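Local coordinates for Sn-glycerol-3-phosphate ABC transporter substrate-binding protein UspB (Mycobacterium tuberculosis, PDB 4MFI), which serves as the substrate-binding subunit of an ABC transporter, with specificity for glycerophosphocholine, and probably hands this solute to the membrane components for import, at residues A[199-203]-A[204-208]; A[422-425]-A[426-430]. All coordinates share one frame; numbering follows the deposited sequence.

Contact 1: residues A[199-203]-A[204-208]; sequences GWANA and DLISW
An Asx motif headed by Asn202 turns the chain from strand 198-201 into helix 206-209. The side-chain oxygen OD1 of Asn202 accepts a hydrogen bond from Asp204 N at 3.0 Å, with the donor standing above the carbonyl plane of the Asn202 amide. Asn202 CG sits between the backbone N and carbonyl carbon of its own residue (chi1 69°), which folds the amide over the turn. Asn202 O takes two further donors: Leu205 N at 3.1 Å, on a nearly straight N-H, closes a type I turn, while Ile206 N at 2.9 Å lies almost in line with the carbonyl bond (166°). Three bonds thus fix the chain around Asn202. On the solvent side a water bridges the two side chains, accepting from Asn202 ND2 and donating to Asp204 OD2; the other carboxylate oxygen, Asp204 OD1, is salt-bridged to Arg393. Ile206 CB makes a close backbone contact, 3.3 Å from Ala201 O. The apolar contacts are Ile206 CD1, which reaches obliquely to Trp200 CE3 at 3.9 Å, and Ala201 CB, which meets Leu205 CB at 3.8 Å. Trp200 is tied by NE1 to Ser244, and Ile206 also packs on Ser396 and Leu399 of helix 391-405. Leu205 occupies the N-cap position, and the whole is a compact strand-to-helix turn built on an Asx motif.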
ATOM      1  N   GLY A 199       1.278 -17.316   8.712  1.00  4.88           N
ATOM      2  CA  GLY A 199       0.639 -16.325   9.565  1.00  4.79           C
ATOM      3  C   GLY A 199      -0.102 -15.311   8.723  1.00  5.07           C
ATOM      4  O   GLY A 199       0.421 -14.826   7.720  1.00  6.61           O
ATOM      5  N   TRP A 200      -1.327 -15.008   9.141  1.00  4.80           N
ATOM      6  CA  TRP A 200      -2.121 -13.918   8.574  1.00  5.30           C
ATOM      7  C   TRP A 200      -1.985 -12.704   9.471  1.00  4.96           C
ATOM      8  O   TRP A 200      -1.982 -12.830  10.695  1.00  5.85           O
ATOM      9  CB  TRP A 200      -3.602 -14.305   8.521  1.00  5.71           C
ATOM     10  CG  TRP A 200      -3.932 -15.399   7.548  1.00  5.44           C
ATOM     11  CD1 TRP A 200      -4.208 -16.708   7.840  1.00  6.24           C
ATOM     12  CD2 TRP A 200      -4.044 -15.272   6.123  1.00  5.56           C
ATOM     13  NE1 TRP A 200      -4.469 -17.403   6.685  1.00  5.82           N
ATOM     14  CE2 TRP A 200      -4.387 -16.544   5.616  1.00  5.25           C
ATOM     15  CE3 TRP A 200      -3.880 -14.209   5.228  1.00  6.79           C
ATOM     16  CZ2 TRP A 200      -4.561 -16.784   4.256  1.00  7.31           C
ATOM     17  CZ3 TRP A 200      -4.061 -14.448   3.873  1.00  8.07           C
ATOM     18  CH2 TRP A 200      -4.392 -15.726   3.400  1.00  7.83           C
ATOM     19  N   ALA A 201      -1.920 -11.517   8.871  1.00  5.38           N
ATOM     20  CA  ALA A 201      -1.871 -10.288   9.654  1.00  5.92           C
ATOM     21  C   ALA A 201      -3.107 -10.151  10.541  1.00  6.29           C
ATOM     22  O   ALA A 201      -4.172 -10.705  10.235  1.00  5.99           O
ATOM     23  CB  ALA A 201      -1.775  -9.092   8.734  1.00  8.34           C
ATOM     24  N   ASN A 202      -2.969  -9.387  11.622  1.00  6.94           N
ATOM     25  CA  ASN A 202      -4.107  -9.073  12.484  1.00  6.44           C
ATOM     26  C   ASN A 202      -4.893  -7.876  11.948  1.00  7.04           C
ATOM     27  O   ASN A 202      -4.704  -7.472  10.797  1.00  6.36           O
ATOM     28  CB  ASN A 202      -3.674  -8.876  13.943  1.00  9.03           C
ATOM     29  CG  ASN A 202      -2.839  -7.618  14.158  1.00 10.60           C
ATOM     30  OD1 ASN A 202      -2.713  -6.758  13.278  1.00 11.53           O
ATOM     31  ND2 ASN A 202      -2.286  -7.497  15.356  1.00 13.88           N
ATOM     32  N   ALA A 203      -5.757  -7.297  12.775  1.00  7.00           N
ATOM     33  CA  ALA A 203      -6.656  -6.247  12.296  1.00  7.28           C
ATOM     34  C   ALA A 203      -5.951  -4.968  11.853  1.00  8.52           C
ATOM     35  O   ALA A 203      -6.580  -4.082  11.277  1.00 10.29           O
ATOM     36  CB  ALA A 203      -7.712  -5.931  13.342  1.00  8.39           C
ATOM     37  N   ASP A 204      -4.656  -4.846  12.123  1.00  7.55           N
ATOM     38  CA  ASP A 204      -3.948  -3.668  11.632  1.00  9.27           C
ATOM     39  C   ASP A 204      -3.603  -3.712  10.144  1.00  9.04           C
ATOM     40  O   ASP A 204      -3.298  -2.672   9.557  1.00 13.42           O
ATOM     41  CB  ASP A 204      -2.697  -3.395  12.461  1.00 12.22           C
ATOM     42  CG  ASP A 204      -2.994  -2.579  13.710  1.00 16.87           C
ATOM     43  OD1 ASP A 204      -3.970  -1.791  13.700  1.00 18.01           O
ATOM     44  OD2 ASP A 204      -2.245  -2.721  14.697  1.00 20.17           O
ATOM     45  N   LEU A 205      -3.652  -4.895   9.531  1.00  7.03           N
ATOM     46  CA  LEU A 205      -3.250  -5.020   8.132  1.00  7.84           C
ATOM     47  C   LEU A 205      -4.033  -6.033   7.303  1.00  5.26           C
ATOM     48  O   LEU A 205      -3.873  -6.089   6.085  1.00  5.56           O
ATOM     49  CB  LEU A 205      -1.757  -5.351   8.044  1.00 12.53           C
ATOM     50  CG  LEU A 205      -1.032  -4.874   6.790  1.00 18.65           C
ATOM     51  CD1 LEU A 205      -1.081  -3.362   6.701  1.00 23.10           C
ATOM     52  CD2 LEU A 205       0.403  -5.357   6.798  1.00 18.59           C
ATOM     53  N   ILE A 206      -4.876  -6.837   7.939  1.00  5.12           N
ATOM     54  CA  ILE A 206      -5.476  -7.962   7.226  1.00  3.70           C
ATOM     55  C   ILE A 206      -6.419  -7.555   6.078  1.00  4.16           C
ATOM     56  O   ILE A 206      -6.453  -8.231   5.054  1.00  4.34           O
ATOM     57  CB  ILE A 206      -6.154  -8.969   8.201  1.00  3.80           C
ATOM     58  CG1 ILE A 206      -6.557 -10.267   7.487  1.00  4.53           C
ATOM     59  CG2 ILE A 206      -7.362  -8.331   8.870  1.00  5.40           C
ATOM     60  CD1 ILE A 206      -5.384 -11.016   6.877  1.00  5.47           C
ATOM     61  N   SER A 207      -7.159  -6.450   6.197  1.00  3.65           N
ATOM     62  CA  SER A 207      -7.978  -6.075   5.035  1.00  4.34           C
ATOM     63  C   SER A 207      -7.120  -5.732   3.822  1.00  4.75           C
ATOM     64  O   SER A 207      -7.552  -5.903   2.686  1.00  5.50           O
ATOM     65  CB  SER A 207      -8.972  -4.947   5.323  1.00  5.71           C
ATOM     66  OG  SER A 207      -8.313  -3.707   5.511  1.00  7.53           O
ATOM     67  N   TRP A 208      -5.896  -5.266   4.062  1.00  3.57           N
ATOM     68  CA  TRP A 208      -4.970  -5.001   2.967  1.00  3.44           C
ATOM     69  C   TRP A 208      -4.412  -6.286   2.368  1.00  4.80           C
ATOM     70  O   TRP A 208      -4.458  -6.476   1.151  1.00  6.75           O
ATOM     71  CB  TRP A 208      -3.831  -4.108   3.457  1.00  3.54           C
ATOM     72  CG  TRP A 208      -2.939  -3.565   2.382  1.00  3.64           C
ATOM     73  CD1 TRP A 208      -3.308  -2.805   1.303  1.00  4.09           C
ATOM     74  CD2 TRP A 208      -1.513  -3.684   2.318  1.00  3.85           C
ATOM     75  NE1 TRP A 208      -2.199  -2.460   0.565  1.00  4.50           N
ATOM     76  CE2 TRP A 208      -1.084  -2.986   1.170  1.00  4.53           C
ATOM     77  CE3 TRP A 208      -0.552  -4.321   3.121  1.00  5.30           C
ATOM     78  CZ2 TRP A 208       0.262  -2.892   0.811  1.00  5.30           C
ATOM     79  CZ3 TRP A 208       0.783  -4.237   2.758  1.00  5.43           C
ATOM     80  CH2 TRP A 208       1.180  -3.526   1.614  1.00  5.43           C
TER
HETATM   81  O   HOH W   1      -0.753  -4.729  15.560  1.00 25.49           O

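Contact 2: residues A[422-425]-A[426-430]; sequences VILD and RQIMR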
ATOM      1  N   VAL A 422     -24.551   1.473   4.950  1.00  5.10           N
ATOM      2  CA  VAL A 422     -25.068   2.638   5.660  1.00  5.99           C
ATOM      3  C   VAL A 422     -24.042   3.774   5.676  1.00  4.17           C
ATOM      4  O   VAL A 422     -24.376   4.923   5.382  1.00  6.40           O
ATOM      5  CB  VAL A 422     -25.508   2.262   7.087  1.00  6.62           C
ATOM      6  CG1 VAL A 422     -25.783   3.504   7.918  1.00  8.59           C
ATOM      7  CG2 VAL A 422     -26.743   1.381   7.037  1.00  9.93           C
ATOM      8  N   ILE A 423     -22.788   3.451   5.980  1.00  4.61           N
ATOM      9  CA  ILE A 423     -21.743   4.477   6.022  1.00  4.62           C
ATOM     10  C   ILE A 423     -21.506   5.084   4.635  1.00  5.23           C
ATOM     11  O   ILE A 423     -21.414   6.301   4.485  1.00  5.49           O
ATOM     12  CB  ILE A 423     -20.427   3.917   6.605  1.00  5.10           C
ATOM     13  CG1 ILE A 423     -20.599   3.628   8.101  1.00  5.41           C
ATOM     14  CG2 ILE A 423     -19.266   4.907   6.398  1.00  8.26           C
ATOM     15  CD1 ILE A 423     -19.496   2.775   8.689  1.00  7.55           C
ATOM     16  N   LEU A 424     -21.417   4.231   3.623  1.00  3.84           N
ATOM     17  CA  LEU A 424     -21.209   4.693   2.256  1.00  4.67           C
ATOM     18  C   LEU A 424     -22.323   5.643   1.810  1.00  5.78           C
ATOM     19  O   LEU A 424     -22.058   6.726   1.280  1.00  5.86           O
ATOM     20  CB  LEU A 424     -21.155   3.489   1.311  1.00  5.73           C
ATOM     21  CG  LEU A 424     -20.814   3.808  -0.141  1.00  7.31           C
ATOM     22  CD1 LEU A 424     -19.374   4.322  -0.247  1.00  8.29           C
ATOM     23  CD2 LEU A 424     -21.023   2.570  -1.001  1.00  8.14           C
ATOM     24  N   ASP A 425     -23.572   5.244   2.034  1.00  5.04           N
ATOM     25  CA  ASP A 425     -24.706   6.050   1.592  1.00  6.14           C
ATOM     26  C   ASP A 425     -24.848   7.354   2.379  1.00  6.47           C
ATOM     27  O   ASP A 425     -25.356   8.351   1.848  1.00  9.69           O
ATOM     28  CB  ASP A 425     -26.005   5.242   1.655  1.00  8.19           C
ATOM     29  CG  ASP A 425     -26.027   4.096   0.666  1.00 10.91           C
ATOM     30  OD1 ASP A 425     -25.250   4.143  -0.309  1.00 11.68           O
ATOM     31  OD2 ASP A 425     -26.817   3.149   0.863  1.00 13.69           O
ATOM     32  N   ARG A 426     -24.396   7.366   3.631  1.00  6.38           N
ATOM     33  CA  ARG A 426     -24.534   8.579   4.427  1.00  8.07           C
ATOM     34  C   ARG A 426     -23.368   9.556   4.270  1.00  8.15           C
ATOM     35  O   ARG A 426     -23.570  10.770   4.363  1.00 10.80           O
ATOM     36  CB  ARG A 426     -24.827   8.265   5.902  1.00 15.13           C
ATOM     37  CG  ARG A 426     -23.634   8.055   6.785  1.00 19.35           C
ATOM     38  CD  ARG A 426     -24.070   7.727   8.219  1.00 19.02           C
ATOM     39  NE  ARG A 426     -25.064   8.652   8.780  1.00 20.54           N
ATOM     40  CZ  ARG A 426     -24.785   9.853   9.286  1.00 21.64           C
ATOM     41  NH1 ARG A 426     -23.544  10.322   9.275  1.00 23.27           N
ATOM     42  NH2 ARG A 426     -25.749  10.606   9.788  1.00 24.38           N
ATOM     43  N   GLN A 427     -22.168   9.034   4.006  1.00  6.17           N
ATOM     44  CA  GLN A 427     -20.957   9.871   3.972  1.00  6.14           C
ATOM     45  C   GLN A 427     -20.455  10.222   2.583  1.00  6.21           C
ATOM     46  O   GLN A 427     -19.855  11.280   2.392  1.00  9.97           O
ATOM     47  CB  GLN A 427     -19.800   9.201   4.722  1.00  6.13           C
ATOM     48  CG  GLN A 427     -20.070   8.890   6.180  1.00  7.39           C
ATOM     49  CD  GLN A 427     -20.451  10.112   6.978  1.00  9.53           C
ATOM     50  OE1 GLN A 427     -21.608  10.284   7.350  1.00 13.24           O
ATOM     51  NE2 GLN A 427     -19.472  10.967   7.260  1.00 12.14           N
ATOM     52  N   ILE A 428     -20.685   9.336   1.618  1.00  5.06           N
ATOM     53  CA  ILE A 428     -20.017   9.449   0.326  1.00  4.82           C
ATOM     54  C   ILE A 428     -20.970   9.721  -0.820  1.00  6.40           C
ATOM     55  O   ILE A 428     -20.768  10.664  -1.586  1.00  7.31           O
ATOM     56  CB  ILE A 428     -19.213   8.171  -0.012  1.00  4.55           C
ATOM     57  CG1 ILE A 428     -18.197   7.872   1.098  1.00  5.56           C
ATOM     58  CG2 ILE A 428     -18.539   8.298  -1.383  1.00  6.50           C
ATOM     59  CD1 ILE A 428     -17.225   9.008   1.387  1.00  6.89           C
ATOM     60  N   MET A 429     -22.011   8.902  -0.941  1.00  6.50           N
ATOM     61  CA  MET A 429     -22.816   8.928  -2.161  1.00  7.86           C
ATOM     62  C   MET A 429     -23.499  10.267  -2.441  1.00  9.96           C
ATOM     63  O   MET A 429     -23.566  10.693  -3.594  1.00 10.70           O
ATOM     64  CB  MET A 429     -23.784   7.734  -2.202  1.00 10.43           C
ATOM     65  CG  MET A 429     -23.073   6.386  -1.996  1.00  9.77           C
ATOM     66  SD  MET A 429     -21.608   6.111  -3.067  1.00 14.42           S
ATOM     67  CE  MET A 429     -22.408   5.477  -4.507  1.00 15.32           C
ATOM     68  N   ARG A 430     -23.970  10.958  -1.409  1.00 12.59           N
ATOM     69  CA  ARG A 430     -24.606  12.255  -1.656  1.00 15.73           C
ATOM     70  C   ARG A 430     -23.617  13.296  -2.187  1.00 15.89           C
ATOM     71  O   ARG A 430     -23.968  14.167  -2.982  1.00 21.67           O
ATOM     72  CB  ARG A 430     -25.317  12.770  -0.406  1.00 18.01           C
ATOM     73  CG  ARG A 430     -25.845  14.183  -0.557  1.00 21.45           C
ATOM     74  CD  ARG A 430     -26.621  14.623   0.664  1.00 18.30           C
ATOM     75  NE  ARG A 430     -28.017  14.192   0.601  1.00 16.01           N
ATOM     76  CZ  ARG A 430     -28.930  14.486   1.521  1.00 18.85           C
ATOM     77  NH1 ARG A 430     -28.598  15.192   2.598  1.00 19.38           N
ATOM     78  NH2 ARG A 430     -30.185  14.077   1.366  1.00 20.60           N
TER
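Ile428 N and Met429 N reach Leu424 O from opposite faces of its carbonyl plane: Ile428 N at 3.0 Å from Leu424 O, tilted 30° from the plane, and Met429 N at 3.1 Å from the same Leu424 O, tilted 20°. Met429 lies five residues on from Leu424, so its bond closes a wider turn over the i+4 one. A second flat group, the carboxylate of Asp425, meets Met429 CG through OD1 at 3.6 Å, while its OD2 is held by Gln421. The guanidinium of Arg426 makes a weak bond from NH1 to Gln427 OE1. The leucine side chain packs beside this turn. With CG anti to the backbone N (chi1 -175°), Leu424 sends CD1 obliquely to Ile428 CB at 3.9 Å and sets Leu424 CG against Met429 SD at 3.8 Å; the bend at chi2 brings the sulfur back to the leucine. One residue earlier in the helix, Gln427 N bonds to Ile423 O at 2.9 Å, and Gln427 CG comes close to Ile423 CG2. Leu424 and Met429 both rest on Trp225, whereas Ile428 touches Pro389. The Met429 N to Leu424 O bond is a pi-turn, superposed on the alpha-turn to Ile428, near the C-terminal end of helix 409-427.

Contact 1 and contact 2 do not touch: their centres lie 25 Å apart and their nearest atoms about 13 Å. They follow in series along the chain, and the polypeptide between them includes helix 391-405, which contacts 199-208 through Arg393, Ser396, Leu399 and Glu400. The loop residues Leu388 and Pro389, just ahead of that helix, touch Ile423 and Ile428 of contact 2. Contact 2 is the more peripheral, its centre 24 Å from that of the chain against 13 Å for contact 1. In this member of the periplasmic-binding-protein clan, contact 1 joins strand 198-201 to helix 206-209, whereas contact 2 lies near the C-terminal end of helix 409-427.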